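Local coordinates for Os03g0854200 protein (Oryza sativa Japonica Group, PDB 3HKM) that probably forms part of the RNA-degrading exosome and, as a homodimer, may cleave DNA, showing DNase and phosphorolytic RNase activity in vitro, at residues Ser90-Thr95 with Ala125-Ala130. Sequence-based numbering, arbitrary orientation.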
# COMPACT_ATOMS: atom_id res chain seq x y z
N SER A 90 5.35 -8.98 -5.98
CA SER A 90 4.24 -9.93 -6.10
C SER A 90 3.26 -9.58 -7.22
O SER A 90 2.91 -10.44 -8.03
CB SER A 90 3.49 -10.02 -4.76
OG SER A 90 2.35 -10.85 -4.88
N ILE A 91 2.81 -8.33 -7.26
CA ILE A 91 1.76 -7.96 -8.21
C ILE A 91 2.28 -7.64 -9.59
O ILE A 91 1.54 -7.70 -10.56
CB ILE A 91 0.92 -6.76 -7.72
CG1 ILE A 91 1.66 -5.45 -7.96
CG2 ILE A 91 0.50 -6.93 -6.26
CD1 ILE A 91 0.87 -4.21 -7.56
N CYS A 92 3.56 -7.30 -9.69
CA CYS A 92 4.17 -6.97 -10.97
C CYS A 92 4.36 -8.20 -11.83
O CYS A 92 4.80 -9.25 -11.34
CB CYS A 92 5.51 -6.26 -10.77
SG CYS A 92 5.38 -4.52 -10.24
N LEU A 93 4.02 -8.10 -13.12
CA LEU A 93 4.34 -9.18 -14.04
C LEU A 93 5.81 -9.07 -14.48
O LEU A 93 6.20 -8.13 -15.18
CB LEU A 93 3.39 -9.18 -15.24
CG LEU A 93 3.46 -10.47 -16.07
CD1 LEU A 93 3.64 -11.68 -15.16
CD2 LEU A 93 2.23 -10.64 -16.96
N LEU A 94 6.61 -10.05 -14.08
CA LEU A 94 8.07 -9.94 -14.14
C LEU A 94 8.66 -10.47 -15.43
O LEU A 94 9.83 -10.23 -15.74
CB LEU A 94 8.70 -10.63 -12.92
CG LEU A 94 8.25 -12.06 -12.54
CD1 LEU A 94 6.75 -12.16 -12.18
CD2 LEU A 94 8.60 -13.05 -13.63
N THR A 95 7.84 -11.20 -16.18
CA THR A 95 8.28 -11.87 -17.38
C THR A 95 8.22 -10.99 -18.64
O THR A 95 8.71 -11.37 -19.70
CB THR A 95 7.42 -13.14 -17.60
OG1 THR A 95 7.73 -13.74 -18.87
CG2 THR A 95 5.94 -12.80 -17.55
N ALA A 125 -0.93 2.71 -7.64
CA ALA A 125 -1.38 3.76 -8.56
C ALA A 125 -0.23 4.28 -9.41
O ALA A 125 -0.39 4.48 -10.62
CB ALA A 125 -2.03 4.89 -7.80
N ALA A 126 0.92 4.52 -8.79
CA ALA A 126 2.09 5.04 -9.50
C ALA A 126 2.65 4.04 -10.52
O ALA A 126 3.06 4.44 -11.61
CB ALA A 126 3.16 5.47 -8.52
N LEU A 127 2.67 2.76 -10.18
CA LEU A 127 3.07 1.71 -11.13
C LEU A 127 2.18 1.70 -12.36
O LEU A 127 2.65 1.61 -13.49
CB LEU A 127 3.01 0.33 -10.48
CG LEU A 127 4.01 -0.01 -9.38
CD1 LEU A 127 3.52 -1.22 -8.60
CD2 LEU A 127 5.38 -0.26 -9.98
N VAL A 128 0.87 1.78 -12.12
CA VAL A 128 -0.09 1.81 -13.21
C VAL A 128 0.19 3.02 -14.10
O VAL A 128 0.19 2.91 -15.32
CB VAL A 128 -1.54 1.86 -12.69
CG1 VAL A 128 -2.49 2.23 -13.81
CG2 VAL A 128 -1.91 0.53 -12.08
N PHE A 129 0.45 4.16 -13.47
CA PHE A 129 0.70 5.38 -14.22
C PHE A 129 2.02 5.36 -14.98
O PHE A 129 2.14 6.01 -16.02
CB PHE A 129 0.67 6.61 -13.32
CG PHE A 129 0.91 7.89 -14.06
CD1 PHE A 129 -0.06 8.38 -14.94
CD2 PHE A 129 2.10 8.58 -13.92
CE1 PHE A 129 0.16 9.56 -15.65
CE2 PHE A 129 2.32 9.75 -14.63
CZ PHE A 129 1.35 10.24 -15.49
N ALA A 130 3.00 4.63 -14.47
CA ALA A 130 4.30 4.50 -15.12
C ALA A 130 4.28 3.45 -16.23
O ALA A 130 5.27 3.27 -16.95
CB ALA A 130 5.38 4.16 -14.10
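L127 reaches from helix 115-130 to I91 and C92, where helix 77-91 gives way to loop, a buried apolar contact in the RNase PH fold. The backbones stay well apart, with CA of C92 and CA of L127 separated by 8.8 Å, and the leucine bridges the gap. L127 CB points toward the other segment, but L127 CB is still 5.4 Å from C92 SG. CG continues the chain beside the backbone N (chi1 -69°), and there the branch divides. CD1, anti to CA (chi2 163°), does most of the touching: it is 4.1 Å from I91 CD1 and equally near C92 SG. I91 CD1 lies close to the extension of the CG-CD1 bond of L127, whereas the sulfur stands to one side. CD2 of L127 is 4.3 Å from C92 SG, and the sulfur therefore faces the fork of the two methyls. No hydrogen bond crosses this small interface. L127 also packs on V44 of strand 38-49, while backbone bonds from I91 to K135 and from L93 to P133 tie the helix end to residues following helix 115-130. I91 CD1 and C92 SG lie 5.3 Å apart, both against one methyl, L127 CD1.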